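Local coordinates for protein aryl acylamidase (bacterium CSBL00001, PDB 4YJ6) that probably hydrolyses the amide bond of N-acylated aryl amines, as an aryl acylamidase of the amidase signature enzyme family, at residues A[50-55]-A[90-94]; A[318-322]-A[434-438]. One frame throughout, in Å; residues are numbered along the deposited sequence.

Contact 1. Residues A[50-55]-A[90-94]; sequences YKAYDE and KPGWP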
loop_
_atom_site.group_PDB
_atom_site.type_symbol
_atom_site.label_atom_id
_atom_site.label_comp_id
_atom_site.label_asym_id
_atom_site.label_seq_id
_atom_site.Cartn_x
_atom_site.Cartn_y
_atom_site.Cartn_z
ATOM N N TYR A 50 12.144 9.234 -8.501
ATOM C CA TYR A 50 13.363 9.927 -8.021
ATOM C C TYR A 50 14.415 8.864 -7.754
ATOM O O TYR A 50 14.100 7.816 -7.169
ATOM C CB TYR A 50 13.087 10.711 -6.724
ATOM C CG TYR A 50 14.339 11.318 -6.122
ATOM C CD1 TYR A 50 15.029 12.319 -6.798
ATOM C CD2 TYR A 50 14.816 10.907 -4.864
ATOM C CE1 TYR A 50 16.172 12.877 -6.266
ATOM C CE2 TYR A 50 15.972 11.484 -4.315
ATOM C CZ TYR A 50 16.626 12.467 -5.033
ATOM O OH TYR A 50 17.765 13.057 -4.524
ATOM N N LYS A 51 15.660 9.126 -8.166
ATOM C CA LYS A 51 16.744 8.191 -7.940
ATOM C C LYS A 51 17.729 8.849 -6.995
ATOM O O LYS A 51 18.161 9.990 -7.240
ATOM C CB LYS A 51 17.421 7.842 -9.273
ATOM C CG LYS A 51 16.481 7.093 -10.207
ATOM C CD LYS A 51 16.992 7.005 -11.659
ATOM C CE LYS A 51 16.010 6.178 -12.509
ATOM N NZ LYS A 51 16.464 6.031 -13.936
ATOM N N ALA A 52 18.051 8.145 -5.911
ATOM C CA ALA A 52 18.987 8.644 -4.892
ATOM C C ALA A 52 20.212 7.725 -4.867
ATOM O O ALA A 52 20.656 7.256 -3.809
ATOM C CB ALA A 52 18.322 8.675 -3.505
ATOM N N TYR A 53 20.774 7.507 -6.039
ATOM C CA TYR A 53 21.792 6.490 -6.171
ATOM C C TYR A 53 23.041 6.855 -5.373
ATOM O O TYR A 53 23.638 6.007 -4.701
ATOM C CB TYR A 53 22.146 6.307 -7.641
ATOM C CG TYR A 53 21.071 5.678 -8.491
ATOM C CD1 TYR A 53 19.909 5.136 -7.922
ATOM C CD2 TYR A 53 21.225 5.601 -9.870
ATOM C CE1 TYR A 53 18.951 4.504 -8.731
ATOM C CE2 TYR A 53 20.268 4.978 -10.668
ATOM C CZ TYR A 53 19.136 4.441 -10.085
ATOM O OH TYR A 53 18.176 3.828 -10.875
ATOM N N ASP A 54 23.487 8.107 -5.441
ATOM C CA ASP A 54 24.731 8.407 -4.728
ATOM C C ASP A 54 24.537 8.318 -3.218
ATOM O O ASP A 54 25.427 7.874 -2.497
ATOM C CB ASP A 54 25.285 9.799 -5.113
ATOM C CG ASP A 54 26.051 9.780 -6.424
ATOM O OD1 ASP A 54 26.254 8.688 -7.003
ATOM O OD2 ASP A 54 26.455 10.877 -6.873
ATOM N N GLU A 55 23.351 8.684 -2.729
ATOM C CA GLU A 55 23.125 8.585 -1.304
ATOM C C GLU A 55 23.211 7.135 -0.873
ATOM O O GLU A 55 23.781 6.817 0.180
ATOM C CB GLU A 55 21.753 9.138 -0.919
ATOM C CG GLU A 55 21.595 9.207 0.590
ATOM C CD GLU A 55 20.254 9.728 1.031
ATOM O OE1 GLU A 55 20.026 10.950 0.872
ATOM O OE2 GLU A 55 19.435 8.915 1.511
ATOM N N LYS A 90 11.724 13.317 3.478
ATOM C CA LYS A 90 13.057 12.793 3.772
ATOM C C LYS A 90 14.003 13.941 3.461
ATOM O O LYS A 90 13.986 14.480 2.360
ATOM C CB LYS A 90 13.400 11.563 2.928
ATOM C CG LYS A 90 14.807 11.041 3.298
ATOM C CD LYS A 90 15.112 9.727 2.686
ATOM C CE LYS A 90 16.342 9.061 3.369
ATOM N NZ LYS A 90 17.604 9.868 3.415
ATOM N N PRO A 91 14.808 14.339 4.439
ATOM C CA PRO A 91 15.552 15.595 4.233
ATOM C C PRO A 91 16.365 15.625 2.932
ATOM O O PRO A 91 17.093 14.671 2.624
ATOM C CB PRO A 91 16.425 15.670 5.478
ATOM C CG PRO A 91 15.555 15.039 6.550
ATOM C CD PRO A 91 14.906 13.847 5.822
ATOM N N GLY A 92 16.193 16.696 2.149
ATOM C CA GLY A 92 16.892 16.830 0.882
ATOM C C GLY A 92 16.267 16.131 -0.315
ATOM O O GLY A 92 16.735 16.305 -1.438
ATOM N N TRP A 93 15.195 15.361 -0.102
ATOM C CA TRP A 93 14.572 14.630 -1.196
ATOM C C TRP A 93 13.340 15.381 -1.709
ATOM O O TRP A 93 12.760 16.205 -0.999
ATOM C CB TRP A 93 14.124 13.245 -0.720
ATOM C CG TRP A 93 15.254 12.255 -0.538
ATOM C CD1 TRP A 93 16.556 12.517 -0.157
ATOM C CD2 TRP A 93 15.170 10.854 -0.749
ATOM N NE1 TRP A 93 17.283 11.330 -0.117
ATOM C CE2 TRP A 93 16.451 10.300 -0.481
ATOM C CE3 TRP A 93 14.129 10.002 -1.137
ATOM C CZ2 TRP A 93 16.709 8.931 -0.584
ATOM C CZ3 TRP A 93 14.388 8.631 -1.255
ATOM C CH2 TRP A 93 15.669 8.108 -0.958
ATOM N N PRO A 94 12.951 15.107 -2.950
ATOM C CA PRO A 94 11.774 15.817 -3.469
ATOM C C PRO A 94 10.503 15.294 -2.837
ATOM O O PRO A 94 10.507 14.279 -2.136
ATOM C CB PRO A 94 11.802 15.528 -4.978
ATOM C CG PRO A 94 12.686 14.361 -5.156
ATOM C CD PRO A 94 13.602 14.258 -3.967
#
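A loop can be held to a strand-to-helix junction by a few polar bonds at one end and aromatic packing at the other, and residues 90-94 illustrate this well. They begin with Lys-90, whose side chain ends in a salt bridge, its NZ lying 2.8 Å from OE2 of Glu-55 in the first turn of helix 53-69. Lys-90 also begins a type II beta turn, closed by Trp-93 N donating to Lys-90 O at 2.9 Å. Pro-91 and Gly-92 form the corners; Gly-92, with a positive phi of 83°, adopts the conformation in which a CB would collide with the preceding carbonyl. The turn thereby delivers Trp-93 to the same carboxylate: its NE1 donates to Glu-55 OE1 at 2.9 Å, nearly linearly (171°), so Glu-55 receives a different donor on each oxygen. The indole also meets Ala-52, the N-cap residue of the helix, with CB 3.3 Å from Trp-93 CZ2, and one of its faces takes the edge of Tyr-50 in a T-shaped pair: the Tyr-50 ring and the five-membered ring of Trp-93 have centroids 5.2 Å apart and planes at 61°. Pro-94 then lies over the Tyr-50 ring in a CH-pi contact, its CD 3.4 Å from the ring centroid and almost on the normal. Strand 48-51 is an outermost strand of a three-stranded mixed sheet, and Tyr-50 shares backbone hydrogen bonds with Gln-130 of its antiparallel neighbour, strand 126-131. Leu-127 and Gln-130 of that central strand also touch Trp-93, so the loop packs against both strands and the start of helix 53-69.

Contact 2. Residues A[318-322]-A[434-438]; sequences MSDAW and YLTNF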
loop_
_atom_site.group_PDB
_atom_site.type_symbol
_atom_site.label_atom_id
_atom_site.label_comp_id
_atom_site.label_asym_id
_atom_site.label_seq_id
_atom_site.Cartn_x
_atom_site.Cartn_y
_atom_site.Cartn_z
HETATM N N MSE A 318 -21.010 5.457 0.760
HETATM C CA MSE A 318 -19.735 5.279 1.447
HETATM C C MSE A 318 -18.561 5.890 0.687
HETATM O O MSE A 318 -17.707 6.545 1.294
HETATM C CB MSE A 318 -19.501 3.795 1.686
HETATM C CG MSE A 318 -20.552 3.258 2.584
HETATM SE SE MSE A 318 -19.915 1.573 3.275
HETATM C CE MSE A 318 -19.903 0.530 1.595
ATOM N N SER A 319 -18.478 5.667 -0.626
ATOM C CA SER A 319 -17.379 6.256 -1.372
ATOM C C SER A 319 -17.446 7.777 -1.388
ATOM O O SER A 319 -16.395 8.444 -1.325
ATOM C CB SER A 319 -17.265 5.706 -2.810
ATOM O OG SER A 319 -18.382 6.093 -3.619
ATOM N N ASP A 320 -18.649 8.339 -1.489
ATOM C CA ASP A 320 -18.770 9.797 -1.407
ATOM C C ASP A 320 -18.254 10.328 -0.056
ATOM O O ASP A 320 -17.556 11.345 -0.007
ATOM C CB ASP A 320 -20.230 10.250 -1.566
ATOM C CG ASP A 320 -20.737 10.206 -3.012
ATOM O OD1 ASP A 320 -19.934 10.059 -3.952
ATOM O OD2 ASP A 320 -21.976 10.339 -3.195
ATOM N N ALA A 321 -18.590 9.640 1.033
ATOM C CA ALA A 321 -18.118 10.052 2.367
ATOM C C ALA A 321 -16.606 9.941 2.437
ATOM O O ALA A 321 -15.927 10.832 2.969
ATOM C CB ALA A 321 -18.751 9.174 3.476
ATOM N N TRP A 322 -16.056 8.847 1.921
ATOM C CA TRP A 322 -14.571 8.723 1.870
ATOM C C TRP A 322 -13.922 9.865 1.111
ATOM O O TRP A 322 -12.958 10.489 1.591
ATOM C CB TRP A 322 -14.177 7.403 1.201
ATOM C CG TRP A 322 -12.651 7.171 1.238
ATOM C CD1 TRP A 322 -11.932 6.558 2.245
ATOM C CD2 TRP A 322 -11.701 7.527 0.235
ATOM N NE1 TRP A 322 -10.605 6.537 1.922
ATOM C CE2 TRP A 322 -10.433 7.122 0.693
ATOM C CE3 TRP A 322 -11.795 8.187 -1.005
ATOM C CZ2 TRP A 322 -9.272 7.333 -0.044
ATOM C CZ3 TRP A 322 -10.658 8.402 -1.737
ATOM C CH2 TRP A 322 -9.391 7.981 -1.255
ATOM N N TYR A 434 -11.348 0.292 1.364
ATOM C CA TYR A 434 -11.483 1.536 2.138
ATOM C C TYR A 434 -12.276 1.314 3.431
ATOM O O TYR A 434 -12.215 2.182 4.331
ATOM C CB TYR A 434 -12.068 2.723 1.330
ATOM C CG TYR A 434 -13.514 2.585 0.854
ATOM C CD1 TYR A 434 -14.581 2.585 1.765
ATOM C CD2 TYR A 434 -13.806 2.528 -0.506
ATOM C CE1 TYR A 434 -15.907 2.472 1.320
ATOM C CE2 TYR A 434 -15.111 2.417 -0.959
ATOM C CZ TYR A 434 -16.156 2.391 -0.045
ATOM O OH TYR A 434 -17.465 2.290 -0.501
ATOM N N LEU A 435 -13.011 0.207 3.538
ATOM C CA LEU A 435 -13.756 -0.037 4.788
ATOM C C LEU A 435 -12.817 -0.048 6.010
ATOM O O LEU A 435 -13.225 0.390 7.078
ATOM C CB LEU A 435 -14.545 -1.333 4.740
ATOM C CG LEU A 435 -15.606 -1.368 3.649
ATOM C CD1 LEU A 435 -16.266 -2.777 3.627
ATOM C CD2 LEU A 435 -16.642 -0.288 3.872
ATOM N N THR A 436 -11.579 -0.559 5.881
ATOM C CA THR A 436 -10.705 -0.601 7.067
ATOM C C THR A 436 -10.006 0.735 7.300
ATOM O O THR A 436 -9.453 0.962 8.370
ATOM C CB THR A 436 -9.621 -1.693 6.973
ATOM O OG1 THR A 436 -8.728 -1.379 5.907
ATOM C CG2 THR A 436 -10.264 -3.060 6.701
ATOM N N ASN A 437 -10.028 1.636 6.325
ATOM C CA ASN A 437 -9.630 3.018 6.625
ATOM C C ASN A 437 -10.733 3.721 7.423
ATOM O O ASN A 437 -10.471 4.641 8.163
ATOM C CB ASN A 437 -9.311 3.797 5.340
ATOM C CG ASN A 437 -8.225 3.122 4.542
ATOM O OD1 ASN A 437 -8.522 2.334 3.650
ATOM N ND2 ASN A 437 -6.963 3.399 4.873
ATOM N N PHE A 438 -11.986 3.292 7.258
ATOM C CA PHE A 438 -13.016 3.750 8.193
ATOM C C PHE A 438 -12.860 3.094 9.564
ATOM O O PHE A 438 -13.021 3.756 10.594
ATOM C CB PHE A 438 -14.417 3.364 7.697
ATOM C CG PHE A 438 -14.892 4.166 6.521
ATOM C CD1 PHE A 438 -14.362 5.413 6.231
ATOM C CD2 PHE A 438 -15.946 3.683 5.753
ATOM C CE1 PHE A 438 -14.864 6.160 5.121
ATOM C CE2 PHE A 438 -16.451 4.415 4.681
ATOM C CZ PHE A 438 -15.920 5.649 4.370
#
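The short segments 318-322 and 434-438 are helical and cross at 59°, their axes 11.1 Å apart at closest approach, a spacing that leaves room for large side chains between them. Tyr-434 reaches across: its OH lies 3.3 Å from CB of Met-318 (a selenomethionine), and its own CB sits over one face of the Trp-322 indole, 3.9 Å from CD1. Phe-438, one turn later, enters between the same two residues, its CZ 3.7 Å from Met-318 O and 4.0 Å from Trp-322 CB. At the flank, SE of Met-318 packs 3.8 Å from Leu-435 CD2. The interface is thus essentially apolar, and the indole NE1 of Trp-322 bonds outward to Gly-184 O. A phosphate ion, probably from the crystallisation liquor, rests about 4 Å from the Trp-322 side chain. This is buried side-chain packing between helix 315-339 and the short helix 434-439. It lies beside the glycine-rich sequence characteristic of amidase signature enzymes, which includes Gly-184 and Asp-183, whose OD1 accepts a hydrogen bond from Asn-437 ND2.

How the contacts relate
Two modes of holding distant segments together occur here within one amidase chain. Contact 1 closes before contact 2 opens along the chain, and the two lie on opposite sides of the chain's centre, with centres 33 Å apart and nearest atoms about 21 Å apart, so neither touches the other. They share no secondary-structure element: contact 1 joins strand 48-51 and the start of helix 53-69 to the loop after strand 80-84, whereas contact 2 joins helices 315-339 and 434-439, the latter leading into strand 443-451. The segments of each contact lie 35 and 112 residues apart at their closest ends; contact 1 is local packing beside the small three-stranded sheet, contact 2 packing beside the large eight-stranded one.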